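Local atomic coordinates of interferon-activable protein 202 (Mus musculus, PDB entry 4L5R), a protein that binds double-stranded DNA without sequence specificity through its first HIN-200 domain and prevents activation of the AIM2 inflammasome. Residues A[2-7]-A[29-34]; A[154-159]-A[174-179]. All coordinates share one frame; numbering follows the deposited sequence.

Contact 1: A[2-7]-A[29-34]. With nucleotides of chain C; nucleotides of chain B.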
ATOM      1  N   PRO A   2      22.123   2.311   4.510  1.00 62.39           N
ATOM      2  CA  PRO A   2      21.234   3.183   3.733  1.00 55.56           C
ATOM      3  C   PRO A   2      20.038   2.439   3.129  1.00 48.43           C
ATOM      4  O   PRO A   2      18.996   3.053   2.908  1.00 44.38           O
ATOM      5  CB  PRO A   2      22.147   3.737   2.631  1.00 57.06           C
ATOM      6  CG  PRO A   2      23.300   2.791   2.562  1.00 63.85           C
ATOM      7  CD  PRO A   2      23.488   2.275   3.959  1.00 64.51           C
ATOM      8  N   LYS A   3      20.185   1.142   2.870  1.00 46.08           N
ATOM      9  CA  LYS A   3      19.104   0.362   2.267  1.00 45.25           C
ATOM     10  C   LYS A   3      18.284  -0.446   3.276  1.00 41.72           C
ATOM     11  O   LYS A   3      17.492  -1.303   2.885  1.00 40.37           O
ATOM     12  CB  LYS A   3      19.649  -0.577   1.185  1.00 52.78           C
ATOM     13  CG  LYS A   3      19.561  -0.018  -0.226  1.00 61.34           C
ATOM     14  CD  LYS A   3      19.125  -1.094  -1.219  1.00 59.91           C
ATOM     15  CE  LYS A   3      18.676  -0.473  -2.536  1.00 53.41           C
ATOM     16  NZ  LYS A   3      18.373  -1.482  -3.586  1.00 49.22           N
ATOM     17  N   LYS A   4      18.478  -0.185   4.567  1.00 48.68           N
ATOM     18  CA  LYS A   4      17.768  -0.918   5.621  1.00 52.14           C
ATOM     19  C   LYS A   4      16.260  -0.944   5.365  1.00 43.56           C
ATOM     20  O   LYS A   4      15.644   0.104   5.142  1.00 36.99           O
ATOM     21  CB  LYS A   4      18.045  -0.286   6.989  1.00 55.17           C
ATOM     22  CG  LYS A   4      18.234  -1.276   8.137  1.00 66.19           C
ATOM     23  CD  LYS A   4      17.005  -2.135   8.374  1.00 67.55           C
ATOM     24  CE  LYS A   4      17.207  -3.059   9.574  1.00 72.94           C
ATOM     25  NZ  LYS A   4      16.070  -4.011   9.768  1.00 69.10           N
ATOM     26  N   ASN A   5      15.679  -2.144   5.398  1.00 36.33           N
ATOM     27  CA  ASN A   5      14.243  -2.342   5.211  1.00 34.52           C
ATOM     28  C   ASN A   5      13.699  -2.073   3.809  1.00 36.24           C
ATOM     29  O   ASN A   5      12.513  -2.305   3.554  1.00 35.99           O
ATOM     30  CB  ASN A   5      13.437  -1.546   6.240  1.00 39.55           C
ATOM     31  CG  ASN A   5      13.538  -2.134   7.630  1.00 51.00           C
ATOM     32  OD1 ASN A   5      13.945  -3.283   7.802  1.00 50.29           O
ATOM     33  ND2 ASN A   5      13.167  -1.348   8.632  1.00 56.47           N
ATOM     34  N   ILE A   6      14.550  -1.601   2.899  1.00 33.29           N
ATOM     35  CA  ILE A   6      14.100  -1.326   1.528  1.00 33.64           C
ATOM     36  C   ILE A   6      13.968  -2.608   0.702  1.00 37.99           C
ATOM     37  O   ILE A   6      14.736  -3.551   0.881  1.00 39.15           O
ATOM     38  CB  ILE A   6      15.042  -0.345   0.798  1.00 35.50           C
ATOM     39  CG1 ILE A   6      15.130   0.978   1.558  1.00 35.19           C
ATOM     40  CG2 ILE A   6      14.561  -0.095  -0.635  1.00 34.77           C
ATOM     41  CD1 ILE A   6      13.799   1.702   1.680  1.00 32.93           C
ATOM     42  N   SER A   7      13.005  -2.635  -0.214  1.00 36.39           N
ATOM     43  CA  SER A   7      12.767  -3.821  -1.037  1.00 39.02           C
ATOM     44  C   SER A   7      13.921  -4.110  -1.998  1.00 45.25           C
ATOM     45  O   SER A   7      14.654  -3.202  -2.394  1.00 38.41           O
ATOM     46  CB  SER A   7      11.455  -3.684  -1.819  1.00 29.63           C
ATOM     47  OG  SER A   7      10.328  -3.756  -0.952  1.00 37.17           O
ATOM     48  N   ASN A  29       3.527  -3.339  13.264  1.00 25.53           N
ATOM     49  CA  ASN A  29       4.706  -4.189  13.224  1.00 26.17           C
ATOM     50  C   ASN A  29       4.633  -5.229  12.100  1.00 29.84           C
ATOM     51  O   ASN A  29       3.565  -5.746  11.784  1.00 29.34           O
ATOM     52  CB  ASN A  29       4.907  -4.878  14.579  1.00 32.14           C
ATOM     53  CG  ASN A  29       5.263  -3.895  15.684  1.00 40.08           C
ATOM     54  OD1 ASN A  29       5.524  -2.717  15.424  1.00 40.38           O
ATOM     55  ND2 ASN A  29       5.285  -4.382  16.927  1.00 46.83           N
ATOM     56  N   TYR A  30       5.781  -5.540  11.510  1.00 35.80           N
ATOM     57  CA  TYR A  30       5.861  -6.624  10.541  1.00 25.11           C
ATOM     58  C   TYR A  30       7.201  -7.347  10.749  1.00 28.63           C
ATOM     59  O   TYR A  30       7.934  -7.039  11.695  1.00 37.22           O
ATOM     60  CB  TYR A  30       5.684  -6.090   9.104  1.00 27.45           C
ATOM     61  CG  TYR A  30       6.869  -5.285   8.628  1.00 32.43           C
ATOM     62  CD1 TYR A  30       7.087  -3.993   9.090  1.00 27.13           C
ATOM     63  CD2 TYR A  30       7.801  -5.839   7.759  1.00 35.00           C
ATOM     64  CE1 TYR A  30       8.190  -3.262   8.678  1.00 26.34           C
ATOM     65  CE2 TYR A  30       8.895  -5.129   7.342  1.00 34.02           C
ATOM     66  CZ  TYR A  30       9.093  -3.844   7.805  1.00 30.99           C
ATOM     67  OH  TYR A  30      10.201  -3.155   7.385  1.00 32.44           O
ATOM     68  N   LYS A  31       7.514  -8.324   9.900  1.00 33.45           N
ATOM     69  CA  LYS A  31       8.743  -9.102  10.067  1.00 35.14           C
ATOM     70  C   LYS A  31       8.813  -9.777  11.447  1.00 44.24           C
ATOM     71  O   LYS A  31       9.829  -9.700  12.148  1.00 37.03           O
ATOM     72  CB  LYS A  31       9.974  -8.222   9.835  1.00 41.46           C
ATOM     73  CG  LYS A  31      11.157  -8.970   9.229  1.00 50.11           C
ATOM     74  CD  LYS A  31      12.323  -8.035   8.918  1.00 45.65           C
ATOM     75  CE  LYS A  31      13.544  -8.818   8.442  1.00 44.53           C
ATOM     76  NZ  LYS A  31      14.788  -7.984   8.415  1.00 56.89           N
ATOM     77  N   GLU A  32       7.719 -10.439  11.822  1.00 48.82           N
ATOM     78  CA  GLU A  32       7.614 -11.136  13.105  1.00 55.97           C
ATOM     79  C   GLU A  32       7.952 -10.246  14.299  1.00 53.97           C
ATOM     80  O   GLU A  32       8.724 -10.635  15.176  1.00 52.23           O
ATOM     81  CB  GLU A  32       8.489 -12.396  13.114  1.00 60.96           C
ATOM     82  CG  GLU A  32       8.049 -13.462  12.118  1.00 57.16           C
ATOM     83  N   GLY A  33       7.376  -9.049  14.318  1.00 49.67           N
ATOM     84  CA  GLY A  33       7.515  -8.141  15.442  1.00 41.26           C
ATOM     85  C   GLY A  33       8.796  -7.329  15.505  1.00 50.19           C
ATOM     86  O   GLY A  33       9.001  -6.574  16.453  1.00 58.66           O
ATOM     87  N   LYS A  34       9.650  -7.458  14.492  1.00 45.47           N
ATOM     88  CA  LYS A  34      10.977  -6.851  14.533  1.00 39.37           C
ATOM     89  C   LYS A  34      11.066  -5.441  13.928  1.00 39.79           C
ATOM     90  O   LYS A  34      11.998  -4.703  14.225  1.00 44.38           O
ATOM     91  CB  LYS A  34      11.998  -7.761  13.846  1.00 42.92           C
ATOM     92  CG  LYS A  34      12.180  -9.121  14.496  1.00 47.35           C
ATOM     93  CD  LYS A  34      13.425  -9.806  13.944  1.00 57.02           C
ATOM     94  CE  LYS A  34      13.119 -11.198  13.412  1.00 62.32           C
ATOM     95  NZ  LYS A  34      12.160 -11.172  12.268  1.00 60.21           N
TER
ATOM     96  P    DG C  17      19.913  -5.127  -3.805  1.00 57.22           P
ATOM     97  OP1  DG C  17      19.026  -3.948  -3.678  1.00 55.49           O
ATOM     98  OP2  DG C  17      20.999  -5.147  -4.813  1.00 58.16           O
ATOM     99  O5'  DG C  17      20.580  -5.415  -2.386  1.00 55.98           O
ATOM    100  C5'  DG C  17      19.719  -5.631  -1.281  1.00 55.92           C
ATOM    101  C4'  DG C  17      20.545  -5.944  -0.054  1.00 61.25           C
ATOM    102  O4'  DG C  17      20.802  -7.365   0.022  1.00 62.26           O
ATOM    103  C3'  DG C  17      21.896  -5.237  -0.027  1.00 62.54           C
ATOM    104  O3'  DG C  17      22.047  -4.699   1.269  1.00 66.92           O
ATOM    105  C2'  DG C  17      22.902  -6.346  -0.338  1.00 64.19           C
ATOM    106  C1'  DG C  17      22.186  -7.591   0.180  1.00 63.49           C
ATOM    107  N9   DG C  17      22.510  -8.821  -0.538  1.00 62.80           N
ATOM    108  C8   DG C  17      22.786  -8.961  -1.877  1.00 62.64           C
ATOM    109  N7   DG C  17      23.034 -10.194  -2.223  1.00 57.75           N
ATOM    110  C5   DG C  17      22.911 -10.916  -1.042  1.00 58.38           C
ATOM    111  C6   DG C  17      23.067 -12.304  -0.793  1.00 54.98           C
ATOM    112  O6   DG C  17      23.360 -13.198  -1.597  1.00 62.24           O
ATOM    113  N1   DG C  17      22.855 -12.618   0.548  1.00 56.45           N
ATOM    114  C2   DG C  17      22.532 -11.698   1.522  1.00 53.67           C
ATOM    115  N2   DG C  17      22.356 -12.169   2.764  1.00 60.89           N
ATOM    116  N3   DG C  17      22.379 -10.401   1.300  1.00 48.03           N
ATOM    117  C4   DG C  17      22.587 -10.082   0.002  1.00 54.93           C
TER
ATOM    118  P    DT B   5      11.439 -10.316   5.225  1.00 50.15           P
ATOM    119  OP1  DT B   5      11.036  -8.909   5.488  1.00 45.50           O
ATOM    120  OP2  DT B   5      10.854 -11.413   6.035  1.00 48.52           O
ATOM    121  O5'  DT B   5      11.156 -10.692   3.694  1.00 45.61           O
ATOM    122  C5'  DT B   5      11.779  -9.957   2.653  1.00 44.53           C
ATOM    123  C4'  DT B   5      11.523 -10.636   1.323  1.00 45.85           C
ATOM    124  O4'  DT B   5      12.377 -11.795   1.174  1.00 43.05           O
ATOM    125  C3'  DT B   5      10.088 -11.123   1.112  1.00 37.65           C
ATOM    126  O3'  DT B   5       9.497 -10.250   0.140  1.00 36.32           O
ATOM    127  C2'  DT B   5      10.234 -12.563   0.618  1.00 38.30           C
ATOM    128  C1'  DT B   5      11.717 -12.635   0.255  1.00 43.34           C
ATOM    129  N1   DT B   5      12.323 -13.999   0.303  1.00 42.45           N
ATOM    130  C2   DT B   5      12.951 -14.457  -0.830  1.00 39.28           C
ATOM    131  O2   DT B   5      13.037 -13.813  -1.866  1.00 38.03           O
ATOM    132  N3   DT B   5      13.481 -15.712  -0.702  1.00 37.24           N
ATOM    133  C4   DT B   5      13.459 -16.554   0.390  1.00 47.77           C
ATOM    134  O4   DT B   5      13.973 -17.674   0.354  1.00 50.44           O
ATOM    135  C5   DT B   5      12.783 -16.008   1.546  1.00 49.86           C
ATOM    136  C7   DT B   5      12.684 -16.812   2.808  1.00 52.48           C
ATOM    137  C6   DT B   5      12.256 -14.775   1.449  1.00 44.07           C
TER
HETATM  138  O   HOH W   1      11.033  -4.018   4.820  1.00 33.10           O
HETATM  139  O   HOH W   2      14.077  -5.864   6.965  1.00 51.71           O
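Asn5 and Tyr30 make the tight part of this contact: the phenol oxygen sits against the middle of the amide, with Tyr30 OH 3.5 Å from Asn5 CG, and the amide and ring planes stand 65° apart. The two groups pack without a direct hydrogen bond. The first torsion of Tyr30 (chi1 71°) carries the ring across so that OH reaches the Asn5 amide. Asn5 ND2 is bonded to Glu35, which follows Lys34 at the start of strand 35-43, while OD1 accepts Lys4 NZ at 3.0 Å from 39° above the carbonyl plane. Glu35 also takes Lys4 NZ in a salt bridge, and the Asn5 side chain lies about 3 Å from the bound sodium ion, whose site includes Asn36 and Phe54.

Outside this packed pair the contact loosens into water. One water donates to Asn5 O at 2.6 Å and also bonds Tyr30 OH at 2.8 Å. A second bridges the side chains, donating to Asn5 OD1 and accepting from Lys31 NZ. Lys31 begins the type I' turn joining strands 17-30 and 35-43, and its extended chain runs past the phosphate of DT5 of chain B, whereas Lys3 NZ on the other segment binds DG17 of chain C through OP1 at 2.6 Å.

The ammonium groups of Lys4 and Lys31 lie only 4.4 Å apart, NZ to NZ; Glu35 and Asn5 OD1 for Lys4, and the second water and the DNA phosphate for Lys31, probably help these like charges lie close together, consistent with a lysine-rich edge serving electrostatic recognition of both DNA strands.

Contact 2: A[154-159]-A[174-179]. Unlike the reference sequence in segment 154-159: Glu159 (reference Lys). With nucleotides of chain B.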
ATOM      1  N   VAL A 154      -8.437 -14.370  -1.251  1.00 23.81           N
ATOM      2  CA  VAL A 154      -7.374 -13.652  -0.558  1.00 23.44           C
ATOM      3  C   VAL A 154      -6.815 -14.561   0.526  1.00 32.66           C
ATOM      4  O   VAL A 154      -7.570 -15.111   1.334  1.00 31.60           O
ATOM      5  CB  VAL A 154      -7.893 -12.352   0.078  1.00 19.37           C
ATOM      6  CG1 VAL A 154      -6.775 -11.637   0.846  1.00 25.98           C
ATOM      7  CG2 VAL A 154      -8.473 -11.420  -1.021  1.00 24.94           C
ATOM      8  N   VAL A 155      -5.496 -14.729   0.516  1.00 24.78           N
ATOM      9  CA  VAL A 155      -4.785 -15.525   1.507  1.00 24.58           C
ATOM     10  C   VAL A 155      -3.890 -14.651   2.377  1.00 29.13           C
ATOM     11  O   VAL A 155      -2.912 -14.070   1.895  1.00 25.42           O
ATOM     12  CB  VAL A 155      -3.953 -16.651   0.836  1.00 20.20           C
ATOM     13  CG1 VAL A 155      -3.128 -17.418   1.878  1.00 28.01           C
ATOM     14  CG2 VAL A 155      -4.886 -17.627   0.069  1.00 22.94           C
ATOM     15  N   TRP A 156      -4.240 -14.564   3.659  1.00 24.85           N
ATOM     16  CA  TRP A 156      -3.442 -13.864   4.664  1.00 24.19           C
ATOM     17  C   TRP A 156      -2.682 -14.909   5.479  1.00 26.36           C
ATOM     18  O   TRP A 156      -3.280 -15.705   6.225  1.00 32.05           O
ATOM     19  CB  TRP A 156      -4.357 -13.000   5.542  1.00 26.53           C
ATOM     20  CG  TRP A 156      -3.697 -12.360   6.736  1.00 30.61           C
ATOM     21  CD1 TRP A 156      -3.681 -12.840   8.021  1.00 29.16           C
ATOM     22  CD2 TRP A 156      -2.980 -11.113   6.766  1.00 27.33           C
ATOM     23  NE1 TRP A 156      -3.003 -11.972   8.840  1.00 28.82           N
ATOM     24  CE2 TRP A 156      -2.554 -10.908   8.093  1.00 24.53           C
ATOM     25  CE3 TRP A 156      -2.654 -10.156   5.800  1.00 25.80           C
ATOM     26  CZ2 TRP A 156      -1.831  -9.785   8.478  1.00 26.18           C
ATOM     27  CZ3 TRP A 156      -1.913  -9.034   6.187  1.00 23.90           C
ATOM     28  CH2 TRP A 156      -1.515  -8.861   7.513  1.00 29.66           C
ATOM     29  N   ASP A 157      -1.362 -14.905   5.297  1.00 31.23           N
ATOM     30  CA  ASP A 157      -0.467 -15.980   5.710  1.00 41.52           C
ATOM     31  C   ASP A 157       0.332 -15.608   6.946  1.00 36.58           C
ATOM     32  O   ASP A 157       1.038 -16.445   7.506  1.00 39.90           O
ATOM     33  CB  ASP A 157       0.529 -16.247   4.577  1.00 52.02           C
ATOM     34  CG  ASP A 157       0.590 -17.699   4.181  1.00 55.86           C
ATOM     35  OD1 ASP A 157      -0.388 -18.422   4.450  1.00 70.43           O
ATOM     36  OD2 ASP A 157       1.611 -18.111   3.590  1.00 59.51           O
ATOM     37  N   LYS A 158       0.262 -14.339   7.344  1.00 30.82           N
ATOM     38  CA  LYS A 158       0.999 -13.883   8.511  1.00 41.70           C
ATOM     39  C   LYS A 158       0.425 -14.555   9.756  1.00 47.26           C
ATOM     40  O   LYS A 158      -0.794 -14.619   9.933  1.00 41.75           O
ATOM     41  CB  LYS A 158       0.939 -12.358   8.632  1.00 38.75           C
ATOM     42  CG  LYS A 158       1.691 -11.605   7.522  1.00 34.71           C
ATOM     43  CD  LYS A 158       1.649 -10.085   7.747  1.00 36.08           C
ATOM     44  CE  LYS A 158       2.621  -9.349   6.838  1.00 35.67           C
ATOM     45  NZ  LYS A 158       2.677  -7.849   7.099  1.00 34.94           N
ATOM     46  N   GLU A 159       1.306 -15.082  10.601  1.00 60.28           N
ATOM     47  CA  GLU A 159       0.878 -15.665  11.866  1.00 66.93           C
ATOM     48  C   GLU A 159       0.491 -14.520  12.785  1.00 67.03           C
ATOM     49  O   GLU A 159       1.301 -14.038  13.578  1.00 81.51           O
ATOM     50  CB  GLU A 159       1.990 -16.512  12.489  1.00 67.57           C
ATOM     51  N   PHE A 174      -3.802  -3.682   1.434  1.00 20.71           N
ATOM     52  CA  PHE A 174      -2.600  -2.951   1.065  1.00 22.63           C
ATOM     53  C   PHE A 174      -1.480  -3.931   0.736  1.00 23.33           C
ATOM     54  O   PHE A 174      -1.136  -4.807   1.547  1.00 23.10           O
ATOM     55  CB  PHE A 174      -2.105  -2.012   2.202  1.00 20.91           C
ATOM     56  CG  PHE A 174      -3.130  -1.007   2.668  1.00 22.21           C
ATOM     57  CD1 PHE A 174      -4.254  -1.418   3.378  1.00 19.98           C
ATOM     58  CD2 PHE A 174      -2.965   0.339   2.403  1.00 22.96           C
ATOM     59  CE1 PHE A 174      -5.192  -0.496   3.823  1.00 22.21           C
ATOM     60  CE2 PHE A 174      -3.898   1.273   2.837  1.00 23.45           C
ATOM     61  CZ  PHE A 174      -5.008   0.858   3.552  1.00 20.82           C
ATOM     62  N   SER A 175      -0.897  -3.754  -0.451  1.00 18.91           N
ATOM     63  CA  SER A 175       0.322  -4.461  -0.859  1.00 19.98           C
ATOM     64  C   SER A 175       0.170  -5.984  -0.780  1.00 20.68           C
ATOM     65  O   SER A 175       0.992  -6.678  -0.175  1.00 26.19           O
ATOM     66  CB  SER A 175       1.524  -3.992  -0.028  1.00 25.03           C
ATOM     67  OG  SER A 175       2.744  -4.534  -0.513  1.00 26.43           O
ATOM     68  N   PHE A 176      -0.889  -6.500  -1.382  1.00 18.80           N
ATOM     69  CA  PHE A 176      -1.015  -7.940  -1.566  1.00 23.17           C
ATOM     70  C   PHE A 176      -0.357  -8.358  -2.875  1.00 33.55           C
ATOM     71  O   PHE A 176      -0.195  -7.541  -3.768  1.00 28.32           O
ATOM     72  CB  PHE A 176      -2.483  -8.361  -1.511  1.00 24.43           C
ATOM     73  CG  PHE A 176      -2.950  -8.668  -0.113  1.00 23.81           C
ATOM     74  CD1 PHE A 176      -3.086  -7.652   0.820  1.00 21.33           C
ATOM     75  CD2 PHE A 176      -3.215  -9.971   0.270  1.00 26.52           C
ATOM     76  CE1 PHE A 176      -3.490  -7.919   2.120  1.00 26.31           C
ATOM     77  CE2 PHE A 176      -3.627 -10.251   1.572  1.00 26.52           C
ATOM     78  CZ  PHE A 176      -3.769  -9.224   2.490  1.00 22.75           C
ATOM     79  N   HIS A 177       0.030  -9.624  -2.986  1.00 25.15           N
ATOM     80  CA  HIS A 177       0.745 -10.082  -4.167  1.00 23.04           C
ATOM     81  C   HIS A 177      -0.149 -10.945  -5.057  1.00 23.51           C
ATOM     82  O   HIS A 177      -0.717 -11.936  -4.599  1.00 24.85           O
ATOM     83  CB  HIS A 177       1.990 -10.865  -3.749  1.00 20.09           C
ATOM     84  CG  HIS A 177       2.953 -10.067  -2.920  1.00 26.12           C
ATOM     85  ND1 HIS A 177       4.313 -10.101  -3.129  1.00 29.50           N
ATOM     86  CD2 HIS A 177       2.754  -9.228  -1.877  1.00 32.08           C
ATOM     87  CE1 HIS A 177       4.913  -9.304  -2.260  1.00 28.96           C
ATOM     88  NE2 HIS A 177       3.988  -8.761  -1.488  1.00 30.06           N
ATOM     89  N   LEU A 178      -0.285 -10.572  -6.325  1.00 22.84           N
ATOM     90  CA  LEU A 178      -1.014 -11.431  -7.258  1.00 25.60           C
ATOM     91  C   LEU A 178      -0.214 -12.705  -7.528  1.00 27.09           C
ATOM     92  O   LEU A 178       0.951 -12.637  -7.917  1.00 29.04           O
ATOM     93  CB  LEU A 178      -1.269 -10.703  -8.584  1.00 25.93           C
ATOM     94  CG  LEU A 178      -2.003 -11.555  -9.630  1.00 26.52           C
ATOM     95  CD1 LEU A 178      -3.386 -11.958  -9.162  1.00 25.41           C
ATOM     96  CD2 LEU A 178      -2.078 -10.806 -10.977  1.00 30.62           C
ATOM     97  N   ARG A 179      -0.844 -13.864  -7.317  1.00 27.14           N
ATOM     98  CA  ARG A 179      -0.250 -15.148  -7.681  1.00 35.27           C
ATOM     99  C   ARG A 179      -1.126 -15.840  -8.736  1.00 36.11           C
ATOM    100  O   ARG A 179      -2.341 -15.677  -8.751  1.00 29.97           O
ATOM    101  CB  ARG A 179      -0.056 -16.050  -6.445  1.00 33.30           C
ATOM    102  CG  ARG A 179       1.086 -15.574  -5.519  1.00 27.63           C
ATOM    103  CD  ARG A 179       1.383 -16.579  -4.397  1.00 30.81           C
ATOM    104  NE  ARG A 179       2.384 -16.050  -3.470  1.00 31.82           N
ATOM    105  CZ  ARG A 179       2.867 -16.713  -2.425  1.00 35.06           C
ATOM    106  NH1 ARG A 179       2.451 -17.947  -2.172  1.00 35.13           N
ATOM    107  NH2 ARG A 179       3.772 -16.146  -1.637  1.00 35.88           N
TER
ATOM    108  P    DG B   7       4.973 -13.388  -4.704  1.00 31.06           P
ATOM    109  OP1  DG B   7       5.239 -11.984  -5.084  1.00 29.13           O
ATOM    110  OP2  DG B   7       3.882 -13.714  -3.753  1.00 29.88           O
ATOM    111  O5'  DG B   7       4.684 -14.267  -6.012  1.00 32.33           O
ATOM    112  C5'  DG B   7       5.462 -14.025  -7.186  1.00 35.26           C
ATOM    113  C4'  DG B   7       5.740 -15.333  -7.906  1.00 41.85           C
ATOM    114  O4'  DG B   7       6.748 -16.098  -7.196  1.00 38.85           O
ATOM    115  C3'  DG B   7       4.529 -16.243  -8.079  1.00 39.34           C
ATOM    116  O3'  DG B   7       4.533 -16.682  -9.421  1.00 37.22           O
ATOM    117  C2'  DG B   7       4.766 -17.397  -7.107  1.00 31.55           C
ATOM    118  C1'  DG B   7       6.285 -17.433  -7.056  1.00 39.78           C
ATOM    119  N9   DG B   7       6.811 -17.978  -5.808  1.00 39.50           N
ATOM    120  C8   DG B   7       6.687 -17.458  -4.541  1.00 36.05           C
ATOM    121  N7   DG B   7       7.277 -18.187  -3.628  1.00 38.20           N
ATOM    122  C5   DG B   7       7.827 -19.253  -4.332  1.00 35.35           C
ATOM    123  C6   DG B   7       8.591 -20.367  -3.890  1.00 35.26           C
ATOM    124  O6   DG B   7       8.952 -20.653  -2.736  1.00 38.33           O
ATOM    125  N1   DG B   7       8.943 -21.203  -4.949  1.00 44.15           N
ATOM    126  C2   DG B   7       8.599 -20.988  -6.265  1.00 45.11           C
ATOM    127  N2   DG B   7       9.012 -21.891  -7.161  1.00 46.14           N
ATOM    128  N3   DG B   7       7.897 -19.951  -6.689  1.00 37.44           N
ATOM    129  C4   DG B   7       7.543 -19.132  -5.674  1.00 37.34           C
ATOM    130  P    DG B   6       7.919 -10.291  -0.148  1.00 36.22           P
ATOM    131  OP1  DG B   6       7.561  -9.045  -0.869  1.00 35.59           O
ATOM    132  OP2  DG B   6       7.224 -10.653   1.108  1.00 37.50           O
ATOM    133  O5'  DG B   6       7.757 -11.518  -1.165  1.00 37.43           O
ATOM    134  C5'  DG B   6       8.253 -11.385  -2.497  1.00 35.37           C
ATOM    135  C4'  DG B   6       8.195 -12.728  -3.195  1.00 35.77           C
ATOM    136  O4'  DG B   6       9.310 -13.554  -2.752  1.00 33.46           O
ATOM    137  C3'  DG B   6       6.911 -13.518  -2.921  1.00 37.79           C
ATOM    138  O3'  DG B   6       6.342 -14.010  -4.136  1.00 38.18           O
ATOM    139  C2'  DG B   6       7.413 -14.697  -2.100  1.00 30.72           C
ATOM    140  C1'  DG B   6       8.770 -14.850  -2.777  1.00 37.31           C
ATOM    141  N9   DG B   6       9.600 -15.888  -2.170  1.00 36.81           N
ATOM    142  C8   DG B   6       9.786 -16.193  -0.842  1.00 41.50           C
ATOM    143  N7   DG B   6      10.561 -17.230  -0.655  1.00 40.37           N
ATOM    144  C5   DG B   6      10.894 -17.640  -1.940  1.00 38.76           C
ATOM    145  C6   DG B   6      11.707 -18.706  -2.385  1.00 40.41           C
ATOM    146  O6   DG B   6      12.320 -19.532  -1.699  1.00 42.42           O
ATOM    147  N1   DG B   6      11.769 -18.758  -3.779  1.00 37.36           N
ATOM    148  C2   DG B   6      11.128 -17.883  -4.629  1.00 40.69           C
ATOM    149  N2   DG B   6      11.293 -18.068  -5.947  1.00 35.96           N
ATOM    150  N3   DG B   6      10.372 -16.877  -4.221  1.00 40.92           N
ATOM    151  C4   DG B   6      10.306 -16.823  -2.876  1.00 37.39           C
ATOM    152  P    DT B   8       3.294 -17.511 -10.013  1.00 37.26           P
ATOM    153  OP1  DT B   8       3.146 -17.141 -11.443  1.00 40.35           O
ATOM    154  OP2  DT B   8       2.158 -17.397  -9.075  1.00 35.19           O
ATOM    155  O5'  DT B   8       3.773 -19.030  -9.907  1.00 44.22           O
ATOM    156  C5'  DT B   8       4.937 -19.442 -10.595  1.00 38.22           C
ATOM    157  C4'  DT B   8       5.113 -20.934 -10.400  1.00 41.51           C
ATOM    158  O4'  DT B   8       5.640 -21.200  -9.084  1.00 41.74           O
ATOM    159  C3'  DT B   8       3.845 -21.771 -10.537  1.00 42.38           C
ATOM    160  O3'  DT B   8       4.075 -22.674 -11.608  1.00 45.31           O
ATOM    161  C2'  DT B   8       3.671 -22.484  -9.190  1.00 36.91           C
ATOM    162  C1'  DT B   8       5.076 -22.397  -8.599  1.00 40.47           C
ATOM    163  N1   DT B   8       5.195 -22.275  -7.122  1.00 41.09           N
ATOM    164  C2   DT B   8       5.957 -23.204  -6.449  1.00 39.82           C
ATOM    165  O2   DT B   8       6.521 -24.137  -6.993  1.00 41.61           O
ATOM    166  N3   DT B   8       6.037 -23.000  -5.099  1.00 39.94           N
ATOM    167  C4   DT B   8       5.458 -21.987  -4.362  1.00 41.50           C
ATOM    168  O4   DT B   8       5.613 -21.916  -3.144  1.00 37.25           O
ATOM    169  C5   DT B   8       4.675 -21.044  -5.126  1.00 37.89           C
ATOM    170  C7   DT B   8       3.983 -19.895  -4.446  1.00 37.36           C
ATOM    171  C6   DT B   8       4.592 -21.226  -6.455  1.00 36.91           C
TER
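Within the second OB fold of the HIN-200 domain, strands 151-156 and 176-179 both flank strand 186-188, and Phe176 spans the distance between them. The short axes of 154-156 and 176-179 come no nearer than 8.8 Å, so side chains rather than backbone bonds make the contact. The far end of the phenyl ring does the touching: Phe176 CE2 lies 3.5 Å from Val154 CG1, and Phe176 CZ comes up to the edge of the Trp156 indole, 3.6 Å from CE3. Val155 O lies at the phenyl edge. The six-membered ring of Trp156 reaches Phe176 because chi1 of 172° sets CG opposite the backbone N; Lys158 CB lies over the rim of one indole face, and NE1 is bonded to Gln160 O.

Ser175 and Phe176 form a G1 beta bulge against strand 124-136, where the chain turns a corner. Beyond it, His177 and Arg179 grip one phosphate of the DNA. His177 ND1 donates to OP1 of DG7 of chain B at 2.9 Å, nearly straight (164°) and in the ring plane. Arg179 NE donates to OP2 of that nucleotide at 2.8 Å, at the guanidinium edge, and Arg179 NH2 adds a weak bond to the same oxygen.

The two contacts lie on different OB folds, their centres about 17 Å apart, yet they meet directly: Tyr30 CB of contact 1 packs on Lys158 NZ of contact 2 at 4.0 Å. The loop of Asn191, His192 and Ser193 ties them further: His192 meets the Tyr30 ring edge-to-face and touches Ser7, Lys158 NZ bonds backbone oxygens of Asn191 and Ser193, and Phe176 and Trp156 touch Ser193. Along the DNA they reach successive nucleotides of chain B, DT5 at contact 1 and DG6 to DT8 at contact 2; contact 1 adds chain C. The side chains of Tyr30 and Phe176 each lie about 8 Å from that of His39, the site mediating interaction with TP53BP1.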